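Local coordinates for tubulin-like protein CetZ1 (Haloferax volcanii, PDB 4B46) that binds and probably hydrolyses GTP as a tubulin-like cytoskeletal protein that controls cell shape and is essential for forming the rod-shaped cells needed for efficient swimming, at residues 107-121 and 149-161. Residues are numbered along the deposited sequence; the frame is centred on the assembly and turned at random.
Sequences LGGGTGSGGAPVLAK and NAARSFQTFVREV. With GDP (guanosine-5'-diphosphate), chain B.
Ser153 meets helix 111-121 through its hydroxyl: with chi1 at -178°, OG points away from the backbone N, and this directs it across to the carbonyl of Ser113. The hydrogen bond from Ser153 OG to Ser113 O is 2.8 Å long, lies in the carbonyl plane and uses a lone pair. This carbonyl is available because Pro117, four residues on, has no N-H to offer it, and the helix kinks there. Ser113 OG turns back to Leu107 O and is also bonded to Asn72. The same Ser113 OG packs 3.2 Å from Ser153 CB.

Nearer the nucleotide, Asn149 ND2 donates to Gly108 O at 3.2 Å; the acceptor lies close to the amide plane, but the nitrogen sits above the carbonyl plane. A second bond from ND2, to Ala70 O, ties another loop to the same amide.

Farther along, the Phe157 ring takes the methyl of Ala116 over one face in a CH-pi contact, Ala116 CB lying 4.2 Å from the ring centroid. Ala120 CB sits at the ring edge, and Leu107 crosses the phenylalanine at about a right angle, Leu107 CD2 3.8 Å from Phe157 CD2. Pro117 CB packs on Thr156 CG2 at 3.7 Å, and the bent Glu160 lays OE1 along the aliphatic part of Lys121.

The two helices run nearly parallel, 14° apart with axes 8.6 Å from each other, against the parallel, GTPase-domain part of the mixed sheet, where Ala116 and Phe157 both touch Val103. At the N-terminal end of helix 111-121, the amides of Gly110, Thr111 and Gly112 donate hydrogen bonds to the GDP beta-phosphate: this is the glycine-rich GGGTGSG tubulin signature motif, packed against helix 144-160.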
ATOM      1  N   LEU A 107       5.451   3.292   9.256  1.00 14.56           N
ATOM      2  CA  LEU A 107       4.817   3.449  10.562  1.00 18.01           C
ATOM      3  C   LEU A 107       5.832   3.574  11.702  1.00 14.32           C
ATOM      4  O   LEU A 107       5.469   3.908  12.824  1.00 17.08           O
ATOM      5  CB  LEU A 107       3.827   2.310  10.830  1.00 12.94           C
ATOM      6  CG  LEU A 107       2.713   2.179   9.786  1.00 13.33           C
ATOM      7  CD1 LEU A 107       1.653   1.245  10.299  1.00 19.35           C
ATOM      8  CD2 LEU A 107       2.104   3.534   9.450  1.00 16.21           C
ATOM      9  N   GLY A 108       7.100   3.330  11.401  1.00 15.39           N
ATOM     10  CA  GLY A 108       8.122   3.259  12.438  1.00 13.06           C
ATOM     11  C   GLY A 108       8.733   4.585  12.862  1.00 15.49           C
ATOM     12  O   GLY A 108       9.435   4.634  13.879  1.00 16.88           O
ATOM     13  N   GLY A 109       8.468   5.651  12.103  1.00 15.26           N
ATOM     14  CA  GLY A 109       9.100   6.945  12.342  1.00 16.59           C
ATOM     15  C   GLY A 109       8.244   7.951  13.097  1.00 18.64           C
ATOM     16  O   GLY A 109       7.517   7.590  14.010  1.00 20.52           O
ATOM     17  N   GLY A 110       8.337   9.226  12.728  1.00 19.64           N
ATOM     18  CA  GLY A 110       7.609  10.263  13.434  1.00 14.31           C
ATOM     19  C   GLY A 110       6.576  11.021  12.608  1.00 14.01           C
ATOM     20  O   GLY A 110       5.433  11.181  13.025  1.00 17.31           O
ATOM     21  N   THR A 111       6.986  11.504  11.443  1.00 13.99           N
ATOM     22  CA  THR A 111       6.132  12.356  10.628  1.00 13.92           C
ATOM     23  C   THR A 111       4.979  11.556  10.025  1.00 15.56           C
ATOM     24  O   THR A 111       3.805  11.882  10.235  1.00 16.35           O
ATOM     25  CB  THR A 111       6.955  13.049   9.531  1.00 17.05           C
ATOM     26  OG1 THR A 111       7.867  13.957  10.148  1.00 18.47           O
ATOM     27  CG2 THR A 111       6.067  13.843   8.588  1.00 15.89           C
ATOM     28  N   GLY A 112       5.321  10.497   9.300  1.00 18.43           N
ATOM     29  CA  GLY A 112       4.318   9.644   8.683  1.00 16.56           C
ATOM     30  C   GLY A 112       3.538   8.860   9.721  1.00 13.90           C
ATOM     31  O   GLY A 112       2.321   8.774   9.662  1.00 14.43           O
ATOM     32  N   SER A 113       4.262   8.294  10.679  1.00 12.28           N
ATOM     33  CA  SER A 113       3.670   7.496  11.744  1.00 13.53           C
ATOM     34  C   SER A 113       2.549   8.251  12.470  1.00 19.50           C
ATOM     35  O   SER A 113       1.456   7.715  12.684  1.00 20.57           O
ATOM     36  CB  SER A 113       4.775   7.095  12.729  1.00 15.70           C
ATOM     37  OG  SER A 113       4.259   6.401  13.845  1.00 23.25           O
ATOM     38  N   GLY A 114       2.823   9.493  12.859  1.00 17.43           N
ATOM     39  CA  GLY A 114       1.821  10.294  13.543  1.00 17.27           C
ATOM     40  C   GLY A 114       0.836  11.000  12.622  1.00 15.99           C
ATOM     41  O   GLY A 114      -0.335  11.159  12.969  1.00 17.50           O
ATOM     42  N   GLY A 115       1.302  11.429  11.453  1.00 15.09           N
ATOM     43  CA  GLY A 115       0.485  12.249  10.567  1.00 14.33           C
ATOM     44  C   GLY A 115      -0.442  11.514   9.610  1.00 20.53           C
ATOM     45  O   GLY A 115      -1.516  12.028   9.274  1.00 17.15           O
ATOM     46  N   ALA A 116      -0.042  10.325   9.162  1.00 16.87           N
ATOM     47  CA  ALA A 116      -0.894   9.567   8.242  1.00 13.47           C
ATOM     48  C   ALA A 116      -2.301   9.290   8.786  1.00 13.80           C
ATOM     49  O   ALA A 116      -3.273   9.511   8.073  1.00 15.73           O
ATOM     50  CB  ALA A 116      -0.209   8.278   7.756  1.00 11.44           C
ATOM     51  N   PRO A 117      -2.426   8.831  10.050  1.00 17.71           N
ATOM     52  CA  PRO A 117      -3.789   8.609  10.552  1.00 17.09           C
ATOM     53  C   PRO A 117      -4.594   9.898  10.691  1.00 17.94           C
ATOM     54  O   PRO A 117      -5.821   9.873  10.546  1.00 16.05           O
ATOM     55  CB  PRO A 117      -3.562   8.008  11.942  1.00 18.46           C
ATOM     56  CG  PRO A 117      -2.187   7.460  11.897  1.00 17.60           C
ATOM     57  CD  PRO A 117      -1.419   8.408  11.041  1.00 16.29           C
ATOM     58  N   VAL A 118      -3.914  10.999  10.996  1.00 16.21           N
ATOM     59  CA  VAL A 118      -4.566  12.294  11.109  1.00 19.98           C
ATOM     60  C   VAL A 118      -5.108  12.697   9.747  1.00 14.30           C
ATOM     61  O   VAL A 118      -6.249  13.145   9.628  1.00 17.04           O
ATOM     62  CB  VAL A 118      -3.596  13.375  11.662  1.00 14.72           C
ATOM     63  CG1 VAL A 118      -4.179  14.793  11.486  1.00 20.26           C
ATOM     64  CG2 VAL A 118      -3.285  13.098  13.115  1.00 15.03           C
ATOM     65  N   LEU A 119      -4.303  12.506   8.711  1.00 17.89           N
ATOM     66  CA  LEU A 119      -4.759  12.830   7.365  1.00 19.96           C
ATOM     67  C   LEU A 119      -5.925  11.939   6.941  1.00 16.78           C
ATOM     68  O   LEU A 119      -6.904  12.436   6.362  1.00 16.46           O
ATOM     69  CB  LEU A 119      -3.626  12.719   6.340  1.00 18.19           C
ATOM     70  CG  LEU A 119      -4.063  12.964   4.885  1.00 17.14           C
ATOM     71  CD1 LEU A 119      -4.705  14.345   4.685  1.00 14.46           C
ATOM     72  CD2 LEU A 119      -2.897  12.758   3.921  1.00 17.52           C
ATOM     73  N   ALA A 120      -5.823  10.635   7.220  1.00 13.13           N
ATOM     74  CA  ALA A 120      -6.875   9.700   6.799  1.00 23.23           C
ATOM     75  C   ALA A 120      -8.223  10.106   7.382  1.00 22.29           C
ATOM     76  O   ALA A 120      -9.233  10.114   6.684  1.00 19.48           O
ATOM     77  CB  ALA A 120      -6.528   8.255   7.181  1.00 18.52           C
ATOM     78  N   LYS A 121      -8.222  10.457   8.665  1.00 15.05           N
ATOM     79  CA  LYS A 121      -9.424  10.913   9.349  1.00 16.51           C
ATOM     80  C   LYS A 121      -9.972  12.198   8.712  1.00 22.01           C
ATOM     81  O   LYS A 121     -11.176  12.328   8.485  1.00 19.38           O
ATOM     82  CB  LYS A 121      -9.126  11.138  10.836  1.00 18.69           C
ATOM     83  CG  LYS A 121     -10.370  11.376  11.669  1.00 30.79           C
ATOM     84  CD  LYS A 121     -10.035  11.627  13.130  1.00 36.47           C
ATOM     85  CE  LYS A 121     -11.301  11.912  13.928  1.00 42.73           C
ATOM     86  NZ  LYS A 121     -11.012  12.371  15.313  1.00 49.53           N
ATOM     87  N   ASN A 149       6.726   2.750  17.835  1.00 15.12           N
ATOM     88  CA  ASN A 149       6.026   3.729  17.001  1.00 14.54           C
ATOM     89  C   ASN A 149       5.061   3.055  16.046  1.00 18.73           C
ATOM     90  O   ASN A 149       3.943   3.526  15.857  1.00 15.58           O
ATOM     91  CB  ASN A 149       6.997   4.586  16.198  1.00 14.32           C
ATOM     92  CG  ASN A 149       7.684   5.639  17.050  1.00 25.09           C
ATOM     93  OD1 ASN A 149       7.260   5.920  18.165  1.00 20.97           O
ATOM     94  ND2 ASN A 149       8.744   6.226  16.519  1.00 15.13           N
ATOM     95  N   ALA A 150       5.488   1.938  15.457  1.00 18.81           N
ATOM     96  CA  ALA A 150       4.672   1.265  14.456  1.00 16.68           C
ATOM     97  C   ALA A 150       3.430   0.674  15.095  1.00 19.73           C
ATOM     98  O   ALA A 150       2.326   0.761  14.543  1.00 21.06           O
ATOM     99  CB  ALA A 150       5.474   0.183  13.751  1.00 14.33           C
ATOM    100  N   ALA A 151       3.625   0.076  16.262  1.00 14.53           N
ATOM    101  CA  ALA A 151       2.539  -0.506  17.036  1.00 17.75           C
ATOM    102  C   ALA A 151       1.471   0.551  17.343  1.00 23.71           C
ATOM    103  O   ALA A 151       0.286   0.334  17.100  1.00 21.29           O
ATOM    104  CB  ALA A 151       3.087  -1.110  18.332  1.00 17.10           C
ATOM    105  N   ARG A 152       1.897   1.695  17.875  1.00 18.59           N
ATOM    106  CA  ARG A 152       0.968   2.792  18.169  1.00 20.59           C
ATOM    107  C   ARG A 152       0.320   3.388  16.930  1.00 18.62           C
ATOM    108  O   ARG A 152      -0.875   3.673  16.927  1.00 23.69           O
ATOM    109  CB  ARG A 152       1.669   3.892  18.951  1.00 17.28           C
ATOM    110  CG  ARG A 152       2.043   3.465  20.336  1.00 18.51           C
ATOM    111  CD  ARG A 152       2.734   4.596  21.057  1.00 27.05           C
ATOM    112  NE  ARG A 152       2.905   4.318  22.471  1.00 27.66           N
ATOM    113  CZ  ARG A 152       3.934   4.756  23.188  1.00 26.77           C
ATOM    114  NH1 ARG A 152       4.885   5.480  22.611  1.00 28.66           N
ATOM    115  NH2 ARG A 152       4.011   4.465  24.471  1.00 27.44           N
ATOM    116  N   SER A 153       1.108   3.572  15.879  1.00 16.70           N
ATOM    117  CA  SER A 153       0.599   4.121  14.627  1.00 18.72           C
ATOM    118  C   SER A 153      -0.412   3.165  13.979  1.00 19.94           C
ATOM    119  O   SER A 153      -1.481   3.587  13.503  1.00 15.53           O
ATOM    120  CB  SER A 153       1.760   4.397  13.667  1.00 15.15           C
ATOM    121  OG  SER A 153       1.315   4.978  12.449  1.00 20.40           O
ATOM    122  N   PHE A 154      -0.073   1.881  13.969  1.00 17.03           N
ATOM    123  CA  PHE A 154      -0.959   0.869  13.396  1.00 15.63           C
ATOM    124  C   PHE A 154      -2.349   0.900  14.039  1.00 17.16           C
ATOM    125  O   PHE A 154      -3.358   0.872  13.341  1.00 17.89           O
ATOM    126  CB  PHE A 154      -0.362  -0.544  13.501  1.00 16.43           C
ATOM    127  CG  PHE A 154      -1.346  -1.630  13.130  1.00 19.07           C
ATOM    128  CD1 PHE A 154      -1.517  -2.003  11.810  1.00 22.99           C
ATOM    129  CD2 PHE A 154      -2.129  -2.241  14.103  1.00 23.28           C
ATOM    130  CE1 PHE A 154      -2.449  -2.985  11.457  1.00 19.82           C
ATOM    131  CE2 PHE A 154      -3.060  -3.222  13.759  1.00 24.27           C
ATOM    132  CZ  PHE A 154      -3.220  -3.586  12.435  1.00 20.85           C
ATOM    133  N   GLN A 155      -2.390   0.955  15.370  1.00 21.40           N
ATOM    134  CA  GLN A 155      -3.653   0.956  16.105  1.00 20.96           C
ATOM    135  C   GLN A 155      -4.563   2.076  15.619  1.00 23.95           C
ATOM    136  O   GLN A 155      -5.757   1.871  15.431  1.00 25.41           O
ATOM    137  CB  GLN A 155      -3.417   1.135  17.608  1.00 22.85           C
ATOM    138  CG  GLN A 155      -2.568   0.062  18.259  1.00 49.04           C
ATOM    139  CD  GLN A 155      -3.325  -1.230  18.485  1.00 67.35           C
ATOM    140  OE1 GLN A 155      -3.033  -2.250  17.863  1.00 73.23           O
ATOM    141  NE2 GLN A 155      -4.301  -1.193  19.385  1.00 75.57           N
ATOM    142  N   THR A 156      -3.987   3.257  15.415  1.00 19.84           N
ATOM    143  CA  THR A 156      -4.780   4.426  15.035  1.00 18.05           C
ATOM    144  C   THR A 156      -5.094   4.414  13.552  1.00 16.52           C
ATOM    145  O   THR A 156      -6.234   4.652  13.147  1.00 20.43           O
ATOM    146  CB  THR A 156      -4.044   5.739  15.373  1.00 21.67           C
ATOM    147  OG1 THR A 156      -3.608   5.694  16.731  1.00 29.30           O
ATOM    148  CG2 THR A 156      -4.973   6.944  15.187  1.00 19.49           C
ATOM    149  N   PHE A 157      -4.074   4.146  12.741  1.00 13.67           N
ATOM    150  CA  PHE A 157      -4.216   4.143  11.279  1.00 16.04           C
ATOM    151  C   PHE A 157      -5.315   3.177  10.801  1.00 22.46           C
ATOM    152  O   PHE A 157      -6.132   3.524   9.937  1.00 18.10           O
ATOM    153  CB  PHE A 157      -2.878   3.743  10.649  1.00 13.85           C
ATOM    154  CG  PHE A 157      -2.680   4.231   9.242  1.00 13.23           C
ATOM    155  CD1 PHE A 157      -3.590   5.086   8.642  1.00 16.57           C
ATOM    156  CD2 PHE A 157      -1.556   3.852   8.530  1.00 15.61           C
ATOM    157  CE1 PHE A 157      -3.388   5.542   7.345  1.00 16.20           C
ATOM    158  CE2 PHE A 157      -1.351   4.298   7.232  1.00 21.13           C
ATOM    159  CZ  PHE A 157      -2.280   5.143   6.637  1.00 15.55           C
ATOM    160  N   VAL A 158      -5.332   1.968  11.361  1.00 16.41           N
ATOM    161  CA  VAL A 158      -6.265   0.942  10.904  1.00 16.01           C
ATOM    162  C   VAL A 158      -7.702   1.372  11.184  1.00 18.65           C
ATOM    163  O   VAL A 158      -8.623   1.024  10.447  1.00 20.06           O
ATOM    164  CB  VAL A 158      -5.948  -0.454  11.522  1.00 15.57           C
ATOM    165  CG1 VAL A 158      -6.357  -0.508  12.982  1.00 14.70           C
ATOM    166  CG2 VAL A 158      -6.633  -1.571  10.731  1.00 20.55           C
ATOM    167  N   ARG A 159      -7.882   2.168  12.230  1.00 15.68           N
ATOM    168  CA  ARG A 159      -9.205   2.634  12.613  1.00 19.82           C
ATOM    169  C   ARG A 159      -9.686   3.829  11.791  1.00 22.71           C
ATOM    170  O   ARG A 159     -10.879   4.128  11.776  1.00 21.10           O
ATOM    171  CB  ARG A 159      -9.238   2.965  14.109  1.00 25.14           C
ATOM    172  CG  ARG A 159      -9.324   1.733  15.006  1.00 34.70           C
ATOM    173  CD  ARG A 159      -8.863   2.040  16.423  1.00 46.23           C
ATOM    174  NE  ARG A 159      -8.965   0.887  17.320  1.00 55.02           N
ATOM    175  CZ  ARG A 159      -8.110  -0.136  17.347  1.00 50.61           C
ATOM    176  NH1 ARG A 159      -7.082  -0.177  16.511  1.00 40.68           N
ATOM    177  NH2 ARG A 159      -8.291  -1.129  18.210  1.00 54.52           N
ATOM    178  N   GLU A 160      -8.771   4.508  11.103  1.00 20.59           N
ATOM    179  CA  GLU A 160      -9.133   5.745  10.391  1.00 21.73           C
ATOM    180  C   GLU A 160      -9.263   5.596   8.884  1.00 24.96           C
ATOM    181  O   GLU A 160      -9.673   6.531   8.209  1.00 22.99           O
ATOM    182  CB  GLU A 160      -8.116   6.859  10.676  1.00 19.09           C
ATOM    183  CG  GLU A 160      -7.954   7.217  12.154  1.00 22.53           C
ATOM    184  CD  GLU A 160      -9.235   7.699  12.812  1.00 24.09           C
ATOM    185  OE1 GLU A 160     -10.201   8.059  12.105  1.00 25.43           O
ATOM    186  OE2 GLU A 160      -9.272   7.721  14.054  1.00 34.35           O
ATOM    187  N   VAL A 161      -8.889   4.438   8.352  1.00 17.26           N
ATOM    188  CA  VAL A 161      -9.048   4.181   6.923  1.00 19.28           C
ATOM    189  C   VAL A 161     -10.162   3.170   6.655  1.00 18.74           C
ATOM    190  O   VAL A 161     -10.566   2.423   7.547  1.00 19.71           O
ATOM    191  CB  VAL A 161      -7.753   3.647   6.302  1.00 17.46           C
ATOM    192  CG1 VAL A 161      -6.680   4.734   6.301  1.00 18.09           C
ATOM    193  CG2 VAL A 161      -7.267   2.400   7.051  1.00 13.42           C
TER
HETATM  194  PB  GDP B1368       9.296   9.873   8.973  1.00 19.24           P
HETATM  195  O1B GDP B1368       9.531  10.523  10.306  1.00 17.26           O
HETATM  196  O2B GDP B1368       9.695  10.763   7.818  1.00 17.24           O
HETATM  197  O3B GDP B1368       7.842   9.483   8.893  1.00 16.32           O
HETATM  198  O3A GDP B1368      10.228   8.573   9.005  1.00 18.80           O
HETATM  199  PA  GDP B1368      10.697   7.766   7.707  1.00 18.22           P
HETATM  200  O1A GDP B1368       9.638   7.731   6.657  1.00 17.92           O
HETATM  201  O2A GDP B1368      12.003   8.320   7.209  1.00 15.31           O
HETATM  202  O5' GDP B1368      10.952   6.308   8.351  1.00 17.34           O
HETATM  203  C5' GDP B1368       9.830   5.634   8.926  1.00 15.23           C
HETATM  204  C4' GDP B1368       9.975   4.140   8.706  1.00 16.55           C
HETATM  205  O4' GDP B1368       9.834   3.839   7.329  1.00 16.17           O
HETATM  206  C3' GDP B1368      11.372   3.648   9.030  1.00 15.26           C
HETATM  207  O3' GDP B1368      11.403   3.292  10.406  1.00 23.00           O
HETATM  208  C2' GDP B1368      11.572   2.450   8.114  1.00 18.14           C
HETATM  209  O2' GDP B1368      10.946   1.289   8.662  1.00 16.77           O
HETATM  210  C1' GDP B1368      10.719   2.771   6.924  1.00 19.09           C
HETATM  211  N9  GDP B1368      11.389   3.351   5.753  1.00 15.59           N
HETATM  212  C8  GDP B1368      12.151   4.464   5.709  1.00 19.04           C
HETATM  213  N7  GDP B1368      12.518   4.732   4.427  1.00 22.24           N
HETATM  214  C5  GDP B1368      11.945   3.790   3.637  1.00 22.37           C
HETATM  215  C6  GDP B1368      11.890   3.483   2.192  1.00 20.25           C
HETATM  216  O6  GDP B1368      12.495   4.190   1.343  1.00 18.50           O
HETATM  217  N1  GDP B1368      11.179   2.411   1.819  1.00 18.24           N
HETATM  218  C2  GDP B1368      10.521   1.621   2.687  1.00 18.79           C
HETATM  219  N2  GDP B1368       9.841   0.551   2.210  1.00 19.67           N
HETATM  220  N3  GDP B1368      10.517   1.845   4.020  1.00 20.38           N
HETATM  221  C4  GDP B1368      11.195   2.896   4.526  1.00 20.12           C